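Local coordinates for protein mandalate racemase/muconate lactonizing enzyme (Unidentified, PDB 4E4U) that probably catalyses an isomerase-type or related reaction on a carboxylate substrate, as a putative member of the mandelate racemase/muconate lactonizing enzyme family of the enolase superfamily, at residues A[9-14]-A[340-345]; A[349-354]-A[366-371]; A[312-317]-A[345-350]. All coordinates share one frame; numbering follows the deposited sequence.

Contact 1 (A[9-14]-A[340-345]); sequences HIVAVP and GGFHAE
Phe342 reaches from the short helix 341-345 to the end of strand 3-12 and the two residues after it, where Pro14, Val11 and Val13 receive its ring. The backbones stay well apart, the nearest pair of CA atoms being those of Val13 and Phe342 at 7.5 Å, so the meeting is made largely by side chains. With CG swung opposite its own backbone N (chi1 -167°), the phenyl group is carried across that gap.

The evidence for a CH-pi contact is direct: Pro14 CD sits 3.5 Å from the centroid of the Phe342 ring and only 11° off the ring normal, hence over the middle of one face. The two side chains cross at about a right angle, and Pro14 CG leans toward one side of that face, 3.9 Å from Phe342 CD1. Val11 comes from a different direction. Its CG1 methyl lies near the ring plane at the edge, 3.7 Å from Phe342 CZ and equally close to Phe342 CE2. Val13 adds a looser apolar touch, its CG1 standing 4.4 Å from Phe342 CD2. One aromatic group is thereby held through its face by a proline and at its edge by a valine, an apolar and CH-pi grip that joins the N-terminal domain to the short helix 341-345 of the C-terminal, enolase-type domain.

Around this contact, Trp23 of strand 22-30 also meets the Phe342 ring, with planes inclined by about 30°, while His378 makes an edge-to-face contact with it. Strand 3-12 pairs with strand 22-30 through backbone bonds of Val11 to Trp23 and His9 to Phe25. Val374 and Val375 of helix 372-377 touch Phe342 and Val11 respectively, which places the contact where the three-stranded antiparallel sheet meets helices 341-345 and 372-377.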
loop_
_atom_site.group_PDB
_atom_site.type_symbol
_atom_site.label_atom_id
_atom_site.label_comp_id
_atom_site.label_asym_id
_atom_site.label_seq_id
_atom_site.Cartn_x
_atom_site.Cartn_y
_atom_site.Cartn_z
ATOM N N HIS A 9 47.737 -14.648 -1.399
ATOM C CA HIS A 9 48.077 -15.915 -0.773
ATOM C C HIS A 9 46.802 -16.688 -0.499
ATOM O O HIS A 9 46.005 -16.291 0.350
ATOM C CB HIS A 9 48.845 -15.681 0.530
ATOM C CG HIS A 9 50.133 -14.946 0.337
ATOM N ND1 HIS A 9 51.291 -15.573 -0.066
ATOM C CD2 HIS A 9 50.444 -13.635 0.475
ATOM C CE1 HIS A 9 52.260 -14.681 -0.173
ATOM N NE2 HIS A 9 51.769 -13.495 0.152
ATOM N N ILE A 10 46.602 -17.772 -1.242
ATOM C CA ILE A 10 45.426 -18.613 -1.064
ATOM C C ILE A 10 45.849 -19.859 -0.295
ATOM O O ILE A 10 46.490 -20.761 -0.838
ATOM C CB ILE A 10 44.740 -18.953 -2.406
ATOM C CG1 ILE A 10 44.303 -17.658 -3.102
ATOM C CG2 ILE A 10 43.543 -19.871 -2.169
ATOM C CD1 ILE A 10 43.609 -17.851 -4.438
ATOM N N VAL A 11 45.511 -19.873 0.989
ATOM C CA VAL A 11 46.004 -20.869 1.925
ATOM C C VAL A 11 45.056 -22.056 2.019
ATOM O O VAL A 11 43.848 -21.882 2.179
ATOM C CB VAL A 11 46.149 -20.228 3.318
ATOM C CG1 VAL A 11 46.564 -21.250 4.351
ATOM C CG2 VAL A 11 47.151 -19.075 3.265
ATOM N N ALA A 12 45.605 -23.262 1.922
ATOM C CA ALA A 12 44.822 -24.480 2.099
ATOM C C ALA A 12 44.591 -24.721 3.585
ATOM O O ALA A 12 45.546 -24.828 4.355
ATOM C CB ALA A 12 45.549 -25.669 1.485
ATOM N N VAL A 13 43.328 -24.812 3.988
ATOM C CA VAL A 13 42.991 -25.097 5.376
ATOM C C VAL A 13 43.139 -26.600 5.616
ATOM O O VAL A 13 42.566 -27.400 4.890
ATOM C CB VAL A 13 41.553 -24.643 5.698
ATOM C CG1 VAL A 13 41.205 -24.951 7.141
ATOM C CG2 VAL A 13 41.379 -23.150 5.405
ATOM N N PRO A 14 43.926 -26.999 6.628
ATOM C CA PRO A 14 44.133 -28.439 6.842
ATOM C C PRO A 14 42.838 -29.162 7.202
ATOM O O PRO A 14 41.931 -28.538 7.763
ATOM C CB PRO A 14 45.095 -28.482 8.035
ATOM C CG PRO A 14 45.747 -27.134 8.064
ATOM C CD PRO A 14 44.700 -26.179 7.576
ATOM N N GLY A 340 41.192 -20.961 18.075
ATOM C CA GLY A 340 42.439 -21.695 18.199
ATOM C C GLY A 340 42.761 -22.406 16.898
ATOM O O GLY A 340 42.341 -21.976 15.819
ATOM N N GLY A 341 43.512 -23.497 16.993
ATOM C CA GLY A 341 43.823 -24.301 15.827
ATOM C C GLY A 341 44.505 -23.514 14.725
ATOM O O GLY A 341 45.350 -22.659 14.992
ATOM N N PHE A 342 44.119 -23.785 13.483
ATOM C CA PHE A 342 44.775 -23.158 12.348
ATOM C C PHE A 342 44.517 -21.648 12.291
ATOM O O PHE A 342 45.349 -20.901 11.784
ATOM C CB PHE A 342 44.376 -23.856 11.043
ATOM C CG PHE A 342 45.229 -23.479 9.864
ATOM C CD1 PHE A 342 46.583 -23.790 9.835
ATOM C CD2 PHE A 342 44.672 -22.825 8.775
ATOM C CE1 PHE A 342 47.364 -23.443 8.749
ATOM C CE2 PHE A 342 45.449 -22.477 7.684
ATOM C CZ PHE A 342 46.796 -22.787 7.672
ATOM N N HIS A 343 43.387 -21.192 12.831
ATOM C CA HIS A 343 43.113 -19.754 12.911
ATOM C C HIS A 343 44.154 -19.009 13.738
ATOM O O HIS A 343 44.424 -17.832 13.495
ATOM C CB HIS A 343 41.727 -19.481 13.497
ATOM C CG HIS A 343 40.617 -19.638 12.505
ATOM N ND1 HIS A 343 39.985 -20.839 12.290
ATOM C CD2 HIS A 343 40.045 -18.745 11.667
ATOM C CE1 HIS A 343 39.066 -20.683 11.350
ATOM N NE2 HIS A 343 39.078 -19.424 10.958
ATOM N N ALA A 344 44.721 -19.684 14.732
ATOM C CA ALA A 344 45.762 -19.081 15.547
ATOM C C ALA A 344 47.121 -19.280 14.885
ATOM O O ALA A 344 47.975 -18.394 14.922
ATOM C CB ALA A 344 45.758 -19.684 16.941
ATOM N N GLU A 345 47.322 -20.441 14.273
ATOM C CA GLU A 345 48.629 -20.782 13.718
ATOM C C GLU A 345 49.042 -19.863 12.567
ATOM O O GLU A 345 50.218 -19.542 12.401
ATOM C CB GLU A 345 48.641 -22.235 13.245
ATOM C CG GLU A 345 50.041 -22.755 12.961
ATOM C CD GLU A 345 50.048 -24.167 12.417
ATOM O OE1 GLU A 345 48.953 -24.746 12.241
ATOM O OE2 GLU A 345 51.150 -24.697 12.161
#

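Contact 2 (A[349-354]-A[366-371]); sequences TPIRWE and LGIELD
The chain on each side of the antiparallel strand pair 352-354 and 357-359, late in the enolase-type C-terminal domain, is brought together here through one isoleucine and two waters. Ile368 CD1 lies 3.9 Å from Thr349 O, a van der Waals approach of a methyl to a carbonyl, and 4.3 Å from Ile351 CG1. The chi2 of 73° folds the end of Ile368 so that CD1 turns in among Thr349 and Ile351.

The polar link runs through solvent. Water 1 accepts from both Thr349 N, at 2.9 Å, and Glu369 N, also at 2.9 Å. Water 2 works the other way, donating to Thr349 O at 2.9 Å and to Gly367 O at 2.7 Å. The N-H and the carbonyl of Thr349 are thus bridged to the peptides flanking Ile368, across a CA separation of 6.7 Å between Thr349 and Ile368, too wide for direct backbone pairing at this point. Direct bonding occurs next door, between the backbones of Lys348 and Glu369.

Ile351 packs on Ala317 and Ile321 of helix 314-325, Ile368 rests on Ala318 of that helix, and Val37 of strand 35-40 also touches Ile368. These water-bridged loops, the second leading to the Asp371 N-cap of helix 372-377, thus border both halves of the two-domain enolase-superfamily architecture, a modified TIM barrel with an N-terminal alpha+beta domain.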
loop_
_atom_site.group_PDB
_atom_site.type_symbol
_atom_site.label_atom_id
_atom_site.label_comp_id
_atom_site.label_asym_id
_atom_site.label_seq_id
_atom_site.Cartn_x
_atom_site.Cartn_y
_atom_site.Cartn_z
ATOM N N THR A 349 49.793 -12.934 16.020
ATOM C CA THR A 349 49.112 -12.742 17.295
ATOM C C THR A 349 47.661 -13.176 17.128
ATOM O O THR A 349 46.889 -12.511 16.454
ATOM C CB THR A 349 49.134 -11.262 17.725
ATOM O OG1 THR A 349 50.488 -10.834 17.917
ATOM C CG2 THR A 349 48.355 -11.060 19.020
ATOM N N PRO A 350 47.285 -14.309 17.732
ATOM C CA PRO A 350 45.912 -14.807 17.564
ATOM C C PRO A 350 44.821 -13.908 18.138
ATOM O O PRO A 350 45.056 -13.094 19.034
ATOM C CB PRO A 350 45.927 -16.148 18.308
ATOM C CG PRO A 350 47.138 -16.114 19.168
ATOM C CD PRO A 350 48.139 -15.290 18.412
ATOM N N ILE A 351 43.619 -14.065 17.600
ATOM C CA ILE A 351 42.441 -13.395 18.133
ATOM C C ILE A 351 42.195 -13.901 19.546
ATOM O O ILE A 351 42.286 -15.104 19.809
ATOM C CB ILE A 351 41.228 -13.686 17.252
ATOM C CG1 ILE A 351 41.468 -13.105 15.859
ATOM C CG2 ILE A 351 39.956 -13.116 17.871
ATOM C CD1 ILE A 351 40.487 -13.573 14.828
ATOM N N ARG A 352 41.901 -12.976 20.452
ATOM C CA ARG A 352 41.712 -13.299 21.860
ATOM C C ARG A 352 40.244 -13.556 22.204
ATOM O O ARG A 352 39.364 -12.744 21.895
ATOM C CB ARG A 352 42.256 -12.162 22.721
ATOM C CG ARG A 352 42.243 -12.443 24.206
ATOM C CD ARG A 352 42.836 -11.277 24.972
ATOM N NE ARG A 352 42.793 -11.505 26.410
ATOM C CZ ARG A 352 43.867 -11.683 27.172
ATOM N NH1 ARG A 352 45.080 -11.652 26.640
ATOM N NH2 ARG A 352 43.722 -11.890 28.471
ATOM N N TRP A 353 39.995 -14.689 22.853
ATOM C CA TRP A 353 38.651 -15.118 23.218
ATOM C C TRP A 353 38.674 -15.530 24.682
ATOM O O TRP A 353 39.540 -16.301 25.100
ATOM C CB TRP A 353 38.232 -16.309 22.349
ATOM C CG TRP A 353 36.791 -16.727 22.487
ATOM C CD1 TRP A 353 35.753 -16.370 21.674
ATOM C CD2 TRP A 353 36.227 -17.590 23.490
ATOM N NE1 TRP A 353 34.589 -16.952 22.110
ATOM C CE2 TRP A 353 34.854 -17.705 23.220
ATOM C CE3 TRP A 353 36.762 -18.272 24.589
ATOM C CZ2 TRP A 353 34.000 -18.473 24.010
ATOM C CZ3 TRP A 353 35.910 -19.036 25.371
ATOM C CH2 TRP A 353 34.547 -19.135 25.075
ATOM N N GLU A 354 37.734 -15.007 25.464
ATOM C CA GLU A 354 37.646 -15.331 26.887
ATOM C C GLU A 354 36.209 -15.383 27.359
ATOM O O GLU A 354 35.464 -14.418 27.175
ATOM C CB GLU A 354 38.354 -14.270 27.727
ATOM C CG GLU A 354 39.831 -14.158 27.527
ATOM C CD GLU A 354 40.463 -13.174 28.489
ATOM O OE1 GLU A 354 41.698 -13.047 28.458
ATOM O OE2 GLU A 354 39.728 -12.526 29.265
ATOM N N LEU A 366 44.093 -3.314 11.601
ATOM C CA LEU A 366 43.149 -4.391 11.871
ATOM C C LEU A 366 43.546 -5.226 13.085
ATOM O O LEU A 366 42.772 -6.073 13.530
ATOM C CB LEU A 366 43.024 -5.309 10.657
ATOM C CG LEU A 366 42.502 -4.696 9.359
ATOM C CD1 LEU A 366 42.515 -5.739 8.242
ATOM C CD2 LEU A 366 41.109 -4.104 9.537
ATOM N N GLY A 367 44.745 -4.999 13.617
ATOM C CA GLY A 367 45.237 -5.799 14.729
ATOM C C GLY A 367 45.474 -7.256 14.363
ATOM O O GLY A 367 45.204 -8.157 15.166
ATOM N N ILE A 368 45.988 -7.493 13.158
ATOM C CA ILE A 368 46.217 -8.852 12.683
ATOM C C ILE A 368 47.388 -8.865 11.700
ATOM O O ILE A 368 47.626 -7.881 11.003
ATOM C CB ILE A 368 44.933 -9.436 12.021
ATOM C CG1 ILE A 368 44.928 -10.965 12.053
ATOM C CG2 ILE A 368 44.753 -8.930 10.608
ATOM C CD1 ILE A 368 44.672 -11.523 13.432
ATOM N N GLU A 369 48.132 -9.967 11.663
ATOM C CA GLU A 369 49.254 -10.094 10.739
ATOM C C GLU A 369 49.499 -11.561 10.443
ATOM O O GLU A 369 49.577 -12.375 11.363
ATOM C CB GLU A 369 50.523 -9.467 11.330
ATOM C CG GLU A 369 51.730 -9.486 10.389
ATOM C CD GLU A 369 52.944 -8.774 10.962
ATOM O OE1 GLU A 369 52.886 -8.316 12.123
ATOM O OE2 GLU A 369 53.963 -8.676 10.251
ATOM N N LEU A 370 49.641 -11.899 9.166
ATOM C CA LEU A 370 49.910 -13.284 8.791
ATOM C C LEU A 370 51.319 -13.714 9.170
ATOM O O LEU A 370 52.271 -12.938 9.052
ATOM C CB LEU A 370 49.726 -13.483 7.291
ATOM C CG LEU A 370 48.308 -13.335 6.747
ATOM C CD1 LEU A 370 48.339 -13.335 5.232
ATOM C CD2 LEU A 370 47.405 -14.450 7.261
ATOM N N ASP A 371 51.437 -14.961 9.613
ATOM C CA ASP A 371 52.727 -15.601 9.787
ATOM C C ASP A 371 53.086 -16.197 8.430
ATOM O O ASP A 371 52.537 -17.226 8.030
ATOM C CB ASP A 371 52.632 -16.689 10.862
ATOM C CG ASP A 371 53.971 -17.340 11.163
ATOM O OD1 ASP A 371 54.779 -17.518 10.229
ATOM O OD2 ASP A 371 54.212 -17.673 12.342
HETATM O O HOH W 1 48.206 -11.192 14.322
HETATM O O HOH W 2 45.467 -10.052 17.060
#

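Contact 3 (A[312-317]-A[345-350])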
loop_
_atom_site.group_PDB
_atom_site.type_symbol
_atom_site.label_atom_id
_atom_site.label_comp_id
_atom_site.label_asym_id
_atom_site.label_seq_id
_atom_site.Cartn_x
_atom_site.Cartn_y
_atom_site.Cartn_z
ATOM N N ASN A 312 35.561 -18.310 7.536
ATOM C CA ASN A 312 36.749 -17.976 6.769
ATOM C C ASN A 312 37.878 -17.706 7.758
ATOM O O ASN A 312 37.773 -18.110 8.925
ATOM C CB ASN A 312 36.489 -16.812 5.782
ATOM C CG ASN A 312 35.818 -15.608 6.425
ATOM O OD1 ASN A 312 34.593 -15.568 6.602
ATOM N ND2 ASN A 312 36.617 -14.601 6.745
ATOM N N GLY A 313 38.939 -17.033 7.313
ATOM C CA GLY A 313 40.157 -16.908 8.098
ATOM C C GLY A 313 40.155 -15.812 9.150
ATOM O O GLY A 313 39.177 -15.077 9.313
ATOM N N PRO A 314 41.270 -15.693 9.878
ATOM C CA PRO A 314 41.337 -14.740 10.986
ATOM C C PRO A 314 41.533 -13.296 10.538
ATOM O O PRO A 314 41.359 -12.392 11.347
ATOM C CB PRO A 314 42.556 -15.221 11.783
ATOM C CG PRO A 314 43.420 -15.861 10.751
ATOM C CD PRO A 314 42.472 -16.540 9.806
ATOM N N VAL A 315 41.888 -13.070 9.277
ATOM C CA VAL A 315 42.033 -11.694 8.802
ATOM C C VAL A 315 40.649 -11.068 8.604
ATOM O O VAL A 315 40.385 -9.962 9.082
ATOM C CB VAL A 315 42.897 -11.607 7.528
ATOM C CG1 VAL A 315 42.880 -10.190 6.967
ATOM C CG2 VAL A 315 44.334 -12.059 7.827
ATOM N N GLY A 316 39.759 -11.778 7.921
ATOM C CA GLY A 316 38.378 -11.339 7.826
ATOM C C GLY A 316 37.739 -11.230 9.201
ATOM O O GLY A 316 36.957 -10.314 9.456
ATOM N N ALA A 317 38.070 -12.155 10.101
ATOM C CA ALA A 317 37.552 -12.079 11.468
ATOM C C ALA A 317 38.034 -10.806 12.164
ATOM O O ALA A 317 37.244 -10.104 12.811
ATOM C CB ALA A 317 37.947 -13.310 12.264
ATOM N N GLU A 345 47.322 -20.441 14.273
ATOM C CA GLU A 345 48.629 -20.782 13.718
ATOM C C GLU A 345 49.042 -19.863 12.567
ATOM O O GLU A 345 50.218 -19.542 12.401
ATOM C CB GLU A 345 48.641 -22.235 13.245
ATOM C CG GLU A 345 50.041 -22.755 12.961
ATOM C CD GLU A 345 50.048 -24.167 12.417
ATOM O OE1 GLU A 345 48.953 -24.746 12.241
ATOM O OE2 GLU A 345 51.150 -24.697 12.161
ATOM N N VAL A 346 48.069 -19.437 11.771
ATOM C CA VAL A 346 48.374 -18.700 10.552
ATOM C C VAL A 346 48.664 -17.206 10.789
ATOM O O VAL A 346 49.063 -16.492 9.866
ATOM C CB VAL A 346 47.266 -18.904 9.492
ATOM C CG1 VAL A 346 46.066 -18.012 9.773
ATOM C CG2 VAL A 346 47.813 -18.691 8.089
ATOM N N VAL A 347 48.492 -16.741 12.026
ATOM C CA VAL A 347 48.775 -15.336 12.343
ATOM C C VAL A 347 49.835 -15.197 13.436
ATOM O O VAL A 347 50.091 -16.141 14.187
ATOM C CB VAL A 347 47.509 -14.546 12.744
ATOM C CG1 VAL A 347 46.570 -14.383 11.550
ATOM C CG2 VAL A 347 46.812 -15.209 13.929
ATOM N N LYS A 348 50.445 -14.017 13.517
ATOM C CA LYS A 348 51.497 -13.753 14.500
ATOM C C LYS A 348 50.926 -13.621 15.910
ATOM O O LYS A 348 51.506 -14.117 16.874
ATOM C CB LYS A 348 52.267 -12.484 14.129
ATOM C CG LYS A 348 52.946 -12.534 12.761
ATOM C CD LYS A 348 54.120 -13.497 12.740
ATOM C CE LYS A 348 55.318 -12.937 13.502
ATOM N NZ LYS A 348 56.486 -13.872 13.508
ATOM N N THR A 349 49.793 -12.934 16.020
ATOM C CA THR A 349 49.112 -12.742 17.295
ATOM C C THR A 349 47.661 -13.176 17.128
ATOM O O THR A 349 46.889 -12.511 16.454
ATOM C CB THR A 349 49.134 -11.262 17.725
ATOM O OG1 THR A 349 50.488 -10.834 17.917
ATOM C CG2 THR A 349 48.355 -11.060 19.020
ATOM N N PRO A 350 47.285 -14.309 17.732
ATOM C CA PRO A 350 45.912 -14.807 17.564
ATOM C C PRO A 350 44.821 -13.908 18.138
ATOM O O PRO A 350 45.056 -13.094 19.034
ATOM C CB PRO A 350 45.927 -16.148 18.308
ATOM C CG PRO A 350 47.138 -16.114 19.168
ATOM C CD PRO A 350 48.139 -15.290 18.412
#
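Val346 and Val347 aim one methyl each at Pro314 through different first torsions. In Val346 a chi1 of 80° sets CG1 between the backbone N and the carbonyl carbon; in Val347 a chi1 of -68° leaves CG1 opposite the carbonyl carbon. Both residues direct their CB toward helix 314-325, a helix of the TIM-barrel-like C-terminal domain of the enolase superfamily, and both methyls converge on the proline in its first turn.

Pro314 CG is the meeting point. It lies 3.5 Å from Val346 CG1 and 3.6 Å from Val347 CG1, so a single ring carbon meets one methyl from each of two consecutive residues, both coming from the same side. The approaches differ: the Val346 side chain runs across the proline at about a right angle, whereas Val347 and Pro314 lie alongside one another, pointing opposite ways. All three residues are buried. The contact is apolar, and the CA atoms of Pro314 and Val347 remain 7.6 Å apart.

Gly313 occupies the N-cap position, and its O accepts from Ala317 N at 3.2 Å, closing the first turn of the helix. Glu39, from strand 35-40, takes hydrogen bonds from Gly313 N and Gly316 N, tying this helix start to the N-terminal domain. Trp23 and His343 also pack on Pro314. On the loop side, Val346 touches Val375 of helix 372-377 and Val347 touches Ile368, so they bridge from helix 314-325 to helix 372-377 and the loop before it. Val346 CG1 also approaches Pro314 CD at 3.9 Å, while Val347 CG1 comes within 4.1 Å of Pro314 CB.

Overall arrangement
From the N terminus, the end of strand 3-12 and the residues after it form half of contact 1, which closes after 326 residues, when helix 341-345 returns. Contact 3 opens inside that span at 312-317 and closes at 345-350, so it crosses contact 1, sharing Glu345. Contact 2 begins where contact 3 ends, sharing Thr349 and Pro350, and closes at 366-371 round the strand pair 352-354 and 357-359, in series with contact 1. His343 NE2 to Asn312 O, a probable hydrogen bond of 2.7 Å, joins contacts 1 and 3; Asp371 N to Val346 O, at 2.8 Å, joins contacts 2 and 3. Together they tie the N-terminal sheet, helix 314-325 and the chain leading to helix 372-377.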